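Local coordinates for Card1 endonuclease domain-containing protein (PDB 1XMX) that is of unknown function but carries a Card1-like endonuclease domain of the PD-(D/E)XK clan and may bind nucleic acid, at residues A[256-261]-A[294-299]; A[263-268]-A[374-379]. One frame throughout, in Å; residues are numbered along the deposited sequence.

Contacts 1 and 2 use two neighbouring parts of helix 243-266, about two turns apart at Val258 and Ile265, as it passes from strand 288-300 to the C-terminal helix 371-380. Their centres are about 11 Å apart, and their segments alternate along the chain, all within the same endonuclease-like region. Leu375 joins them: its CD1 lies 4.0 Å from CG1 of Val258, the methyl that also meets Val296 in contact 1, and 3.8 Å from CG2 of Thr261. A second bridge runs from the strand, where OG1 of Thr298 packs 3.7 Å from CE1 of Phe379. Asp295, in the strand segment of contact 1, touches Glu308; the two are consistent with the acidic residues of the PD-(D/E)XK motif.

Contact 1 (A[256-261]-A[294-299]); sequences TLVHST and LDVATV
With CG1 of Val296 anti to the backbone N (chi1 -176°), CG2 sits beside that nitrogen and faces Val258, whose CG1 is likewise anti to N (chi1 171°). The pair joins helix 243-266 to the sheet of the PD-(D/E)XK-like core, at the corner where strand 288-300 bends. CG2 of Val296 approaches CG1 of Val258 to 3.8 Å, the two branched side chains crossing at a slant, and also lies 3.9 Å from the backbone N of His259. One methyl thus packs on both a side chain and the helix backbone. Ile307 and Cys309 of strand 303-310 continue the apolar surface around Val258. At the same corner, Asp295 touches Glu308, a pair consistent with the acidic residues of the sequence pattern that names the clan; the carboxylate of Glu255 is also close by. Within the helix, Leu257 O accepts from both N and OG1 of Thr261, which reach it from opposite faces of the carbonyl plane. CG1 of Val296 lies at the edge of the His259 imidazole, near its plane. The ring's ND1, buried here without a polar partner in the model, is 4.2 Å from CG1 of Val296.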
loop_
_atom_site.group_PDB
_atom_site.type_symbol
_atom_site.label_atom_id
_atom_site.label_comp_id
_atom_site.label_asym_id
_atom_site.label_seq_id
_atom_site.Cartn_x
_atom_site.Cartn_y
_atom_site.Cartn_z
ATOM N N THR A 256 -8.976 -10.921 6.961
ATOM C CA THR A 256 -10.072 -11.185 6.051
ATOM C C THR A 256 -11.224 -10.195 6.206
ATOM O O THR A 256 -11.763 -9.729 5.204
ATOM C CB THR A 256 -10.631 -12.608 6.303
ATOM O OG1 THR A 256 -9.590 -13.563 6.074
ATOM C CG2 THR A 256 -11.752 -12.911 5.320
ATOM N N LEU A 257 -11.622 -9.925 7.458
ATOM C CA LEU A 257 -12.618 -8.911 7.822
ATOM C C LEU A 257 -12.163 -7.496 7.373
ATOM O O LEU A 257 -12.934 -6.726 6.777
ATOM C CB LEU A 257 -12.856 -8.919 9.344
ATOM C CG LEU A 257 -13.718 -7.747 9.855
ATOM C CD1 LEU A 257 -15.184 -7.835 9.432
ATOM C CD2 LEU A 257 -13.555 -7.656 11.366
ATOM N N VAL A 258 -10.905 -7.156 7.653
ATOM C CA VAL A 258 -10.419 -5.857 7.250
ATOM C C VAL A 258 -10.413 -5.743 5.717
ATOM O O VAL A 258 -10.829 -4.732 5.165
ATOM C CB VAL A 258 -9.017 -5.549 7.764
ATOM C CG1 VAL A 258 -8.503 -4.217 7.090
ATOM C CG2 VAL A 258 -9.018 -5.490 9.326
ATOM N N HIS A 259 -9.953 -6.765 5.027
ATOM C CA HIS A 259 -9.996 -6.725 3.586
ATOM C C HIS A 259 -11.433 -6.573 3.054
ATOM O O HIS A 259 -11.698 -5.788 2.147
ATOM C CB HIS A 259 -9.322 -7.957 3.030
ATOM C CG HIS A 259 -9.347 -8.044 1.541
ATOM N ND1 HIS A 259 -8.602 -7.204 0.727
ATOM C CD2 HIS A 259 -10.021 -8.882 0.716
ATOM C CE1 HIS A 259 -8.798 -7.540 -0.535
ATOM N NE2 HIS A 259 -9.653 -8.553 -0.568
ATOM N N SER A 260 -12.339 -7.350 3.616
ATOM C CA SER A 260 -13.736 -7.310 3.226
ATOM C C SER A 260 -14.386 -5.941 3.497
ATOM O O SER A 260 -15.255 -5.528 2.761
ATOM C CB SER A 260 -14.485 -8.402 3.972
ATOM O OG SER A 260 -14.195 -9.669 3.391
ATOM N N THR A 261 -14.017 -5.306 4.602
ATOM C CA THR A 261 -14.477 -3.965 4.957
ATOM C C THR A 261 -13.928 -2.853 4.029
ATOM O O THR A 261 -14.661 -1.946 3.640
ATOM C CB THR A 261 -14.088 -3.681 6.424
ATOM O OG1 THR A 261 -14.682 -4.708 7.212
ATOM C CG2 THR A 261 -14.550 -2.318 6.907
ATOM N N LEU A 294 2.247 -8.193 3.415
ATOM C CA LEU A 294 1.334 -7.090 3.734
ATOM C C LEU A 294 -0.070 -7.663 3.965
ATOM O O LEU A 294 -0.686 -8.215 3.048
ATOM C CB LEU A 294 1.335 -6.012 2.616
ATOM C CG LEU A 294 2.646 -5.543 2.046
ATOM C CD1 LEU A 294 2.465 -4.515 0.964
ATOM C CD2 LEU A 294 3.531 -4.943 3.097
ATOM N N ASP A 295 -0.545 -7.606 5.212
ATOM C CA ASP A 295 -1.814 -8.236 5.557
ATOM C C ASP A 295 -2.952 -7.704 4.664
ATOM O O ASP A 295 -3.614 -8.476 3.971
ATOM C CB ASP A 295 -2.104 -8.133 7.067
ATOM C CG ASP A 295 -1.067 -8.874 7.917
ATOM O OD1 ASP A 295 -0.379 -9.781 7.393
ATOM O OD2 ASP A 295 -0.893 -8.542 9.112
ATOM N N VAL A 296 -3.162 -6.388 4.675
ATOM C CA VAL A 296 -4.057 -5.743 3.714
ATOM C C VAL A 296 -3.292 -4.554 3.194
ATOM O O VAL A 296 -2.763 -3.741 3.967
ATOM C CB VAL A 296 -5.400 -5.264 4.345
ATOM C CG1 VAL A 296 -6.381 -4.655 3.240
ATOM C CG2 VAL A 296 -6.057 -6.391 5.107
ATOM N N ALA A 297 -3.158 -4.499 1.886
ATOM C CA ALA A 297 -2.506 -3.380 1.221
ATOM C C ALA A 297 -3.538 -2.677 0.347
ATOM O O ALA A 297 -4.321 -3.345 -0.334
ATOM C CB ALA A 297 -1.368 -3.877 0.348
ATOM N N THR A 298 -3.523 -1.338 0.362
ATOM C CA THR A 298 -4.312 -0.519 -0.575
ATOM C C THR A 298 -3.471 0.598 -1.200
ATOM O O THR A 298 -2.382 0.934 -0.715
ATOM C CB THR A 298 -5.528 0.150 0.087
ATOM O OG1 THR A 298 -5.077 1.010 1.132
ATOM C CG2 THR A 298 -6.435 -0.860 0.706
ATOM N N VAL A 299 -3.955 1.145 -2.309
ATOM C CA VAL A 299 -3.495 2.466 -2.745
ATOM C C VAL A 299 -4.744 3.361 -2.677
ATOM O O VAL A 299 -5.832 2.983 -3.181
ATOM C CB VAL A 299 -2.867 2.455 -4.196
ATOM C CG1 VAL A 299 -2.367 3.870 -4.592
ATOM C CG2 VAL A 299 -1.706 1.478 -4.284
#

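Contact 2 (A[263-268]-A[374-379]); sequences KQIQDD and HLTQWF
The backbones of 263-268 and 374-379 come closest at Ile265 and Thr376, whose CA atoms are 6.6 Å apart. The second segment is regular helix, with Phe379 N bonded to Leu375 O at 2.9 Å. The first is less even: Asp267 N makes weak bonds to the carbonyls of both Lys263 and Gln264, and Asp268 N turns back to Ile265 O at 3.0 Å.

Ile265 alone carries the first segment's side of the contact, and its CG1, CG2 and CD1 are shared among three residues. With CG1 beside the backbone N (chi1 -67°) and the chain extended beyond it (chi2 161°), CD1 is carried forward to CB of Leu375 at 3.6 Å, the two side chains crossing nearly at right angles. Thr376 comes in at a slant along the same branch, its OG1 3.6 Å from both CG1 and CD1 of Ile265. That hydroxyl is held by a hydrogen bond to the carbonyl of Lys372, one turn earlier in its own helix, so it can lie against a hydrocarbon surface without losing its polar partner. The other branch, CG2, approaches CD2 of Phe379 obliquely at 4.2 Å.

Ile272 of strand 272-276 touches both Ile265 and Phe379 and continues this apolar cluster, while Ile363 of strand 361-363 packs on Leu375. Helices 243-266 and 371-380 thus both pack against the sheet and meet side by side, with Val262 of the former also touching Leu375 and Phe379.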
loop_
_atom_site.group_PDB
_atom_site.type_symbol
_atom_site.label_atom_id
_atom_site.label_comp_id
_atom_site.label_asym_id
_atom_site.label_seq_id
_atom_site.Cartn_x
_atom_site.Cartn_y
_atom_site.Cartn_z
ATOM N N LYS A 263 -13.138 -3.349 0.996
ATOM C CA LYS A 263 -13.883 -3.578 -0.253
ATOM C C LYS A 263 -15.288 -2.929 -0.223
ATOM O O LYS A 263 -15.713 -2.337 -1.215
ATOM C CB LYS A 263 -13.976 -5.070 -0.562
ATOM C CG LYS A 263 -14.841 -5.363 -1.750
ATOM C CD LYS A 263 -15.071 -6.852 -1.916
ATOM C CE LYS A 263 -15.948 -7.134 -3.143
ATOM N NZ LYS A 263 -16.110 -8.608 -3.304
ATOM N N GLN A 264 -15.980 -3.035 0.919
ATOM C CA GLN A 264 -17.201 -2.253 1.175
ATOM C C GLN A 264 -17.071 -0.741 1.119
ATOM O O GLN A 264 -17.925 -0.060 0.533
ATOM C CB GLN A 264 -17.785 -2.595 2.555
ATOM C CG GLN A 264 -18.531 -3.824 2.504
ATOM C CD GLN A 264 -19.345 -4.060 3.752
ATOM O OE1 GLN A 264 -19.789 -3.109 4.442
ATOM N NE2 GLN A 264 -19.572 -5.333 4.047
ATOM N N ILE A 265 -16.036 -0.204 1.764
ATOM C CA ILE A 265 -15.799 1.257 1.767
ATOM C C ILE A 265 -15.512 1.712 0.368
ATOM O O ILE A 265 -15.948 2.761 -0.050
ATOM C CB ILE A 265 -14.623 1.613 2.691
ATOM C CG1 ILE A 265 -15.012 1.312 4.139
ATOM C CG2 ILE A 265 -14.227 3.076 2.531
ATOM C CD1 ILE A 265 -13.838 1.189 5.107
ATOM N N GLN A 266 -14.824 0.886 -0.399
ATOM C CA GLN A 266 -14.397 1.262 -1.755
ATOM C C GLN A 266 -15.597 1.419 -2.715
ATOM O O GLN A 266 -15.548 2.179 -3.673
ATOM C CB GLN A 266 -13.402 0.221 -2.263
ATOM C CG GLN A 266 -12.864 0.410 -3.666
ATOM C CD GLN A 266 -12.051 -0.783 -4.117
ATOM O OE1 GLN A 266 -12.444 -1.928 -3.855
ATOM N NE2 GLN A 266 -10.921 -0.539 -4.792
ATOM N N ASP A 267 -16.677 0.703 -2.449
ATOM C CA ASP A 267 -17.920 0.886 -3.216
ATOM C C ASP A 267 -18.359 2.356 -3.201
ATOM O O ASP A 267 -18.952 2.814 -4.142
ATOM C CB ASP A 267 -19.049 0.012 -2.640
ATOM C CG ASP A 267 -18.799 -1.494 -2.838
ATOM O OD1 ASP A 267 -18.070 -1.864 -3.782
ATOM O OD2 ASP A 267 -19.341 -2.315 -2.065
ATOM N N ASP A 268 -18.078 3.107 -2.141
ATOM C CA ASP A 268 -18.487 4.500 -2.121
ATOM C C ASP A 268 -17.362 5.525 -2.101
ATOM O O ASP A 268 -17.667 6.715 -2.018
ATOM C CB ASP A 268 -19.362 4.784 -0.921
ATOM C CG ASP A 268 -20.674 4.048 -0.975
ATOM O OD1 ASP A 268 -21.323 4.022 -2.055
ATOM O OD2 ASP A 268 -21.045 3.458 0.070
ATOM N N HIS A 374 -13.739 3.864 11.288
ATOM C CA HIS A 374 -12.346 4.256 11.528
ATOM C C HIS A 374 -11.500 4.044 10.286
ATOM O O HIS A 374 -10.634 4.836 10.003
ATOM C CB HIS A 374 -11.754 3.514 12.709
ATOM C CG HIS A 374 -12.437 3.794 14.005
ATOM N ND1 HIS A 374 -12.468 5.044 14.575
ATOM C CD2 HIS A 374 -13.103 2.979 14.863
ATOM C CE1 HIS A 374 -13.116 4.993 15.730
ATOM N NE2 HIS A 374 -13.507 3.752 15.927
ATOM N N LEU A 375 -11.766 3.000 9.522
ATOM C CA LEU A 375 -11.066 2.793 8.283
ATOM C C LEU A 375 -11.424 3.874 7.253
ATOM O O LEU A 375 -10.567 4.346 6.507
ATOM C CB LEU A 375 -11.368 1.396 7.750
ATOM C CG LEU A 375 -10.631 0.141 8.318
ATOM C CD1 LEU A 375 -10.976 -1.098 7.567
ATOM C CD2 LEU A 375 -9.105 0.363 8.247
ATOM N N THR A 376 -12.698 4.246 7.200
ATOM C CA THR A 376 -13.178 5.308 6.319
ATOM C C THR A 376 -12.480 6.597 6.682
ATOM O O THR A 376 -11.935 7.262 5.840
ATOM C CB THR A 376 -14.745 5.477 6.411
ATOM O OG1 THR A 376 -15.389 4.223 6.148
ATOM C CG2 THR A 376 -15.258 6.484 5.331
ATOM N N GLN A 377 -12.469 6.940 7.946
ATOM C CA GLN A 377 -11.774 8.126 8.367
ATOM C C GLN A 377 -10.321 8.134 7.909
ATOM O O GLN A 377 -9.853 9.164 7.395
ATOM C CB GLN A 377 -11.880 8.286 9.871
ATOM C CG GLN A 377 -13.350 8.480 10.286
ATOM C CD GLN A 377 -13.570 8.472 11.796
ATOM O OE1 GLN A 377 -12.767 7.926 12.571
ATOM N NE2 GLN A 377 -14.686 9.004 12.209
ATOM N N TRP A 378 -9.626 6.997 8.037
ATOM C CA TRP A 378 -8.186 6.915 7.738
ATOM C C TRP A 378 -8.032 7.165 6.256
ATOM O O TRP A 378 -7.159 7.971 5.839
ATOM C CB TRP A 378 -7.612 5.540 8.061
ATOM C CG TRP A 378 -6.110 5.405 7.955
ATOM C CD1 TRP A 378 -5.159 6.239 8.487
ATOM C CD2 TRP A 378 -5.409 4.339 7.314
ATOM N NE1 TRP A 378 -3.878 5.779 8.141
ATOM C CE2 TRP A 378 -4.023 4.597 7.447
ATOM C CE3 TRP A 378 -5.814 3.194 6.615
ATOM C CZ2 TRP A 378 -3.069 3.734 6.938
ATOM C CZ3 TRP A 378 -4.863 2.367 6.089
ATOM C CH2 TRP A 378 -3.497 2.628 6.280
ATOM N N PHE A 379 -8.925 6.549 5.469
ATOM C CA PHE A 379 -8.855 6.683 4.004
ATOM C C PHE A 379 -9.273 8.067 3.486
ATOM O O PHE A 379 -8.802 8.491 2.416
ATOM C CB PHE A 379 -9.719 5.657 3.310
ATOM C CG PHE A 379 -9.241 4.229 3.476
ATOM C CD1 PHE A 379 -7.877 3.918 3.426
ATOM C CD2 PHE A 379 -10.158 3.191 3.684
ATOM C CE1 PHE A 379 -7.433 2.581 3.523
ATOM C CE2 PHE A 379 -9.708 1.838 3.780
ATOM C CZ PHE A 379 -8.353 1.541 3.707
#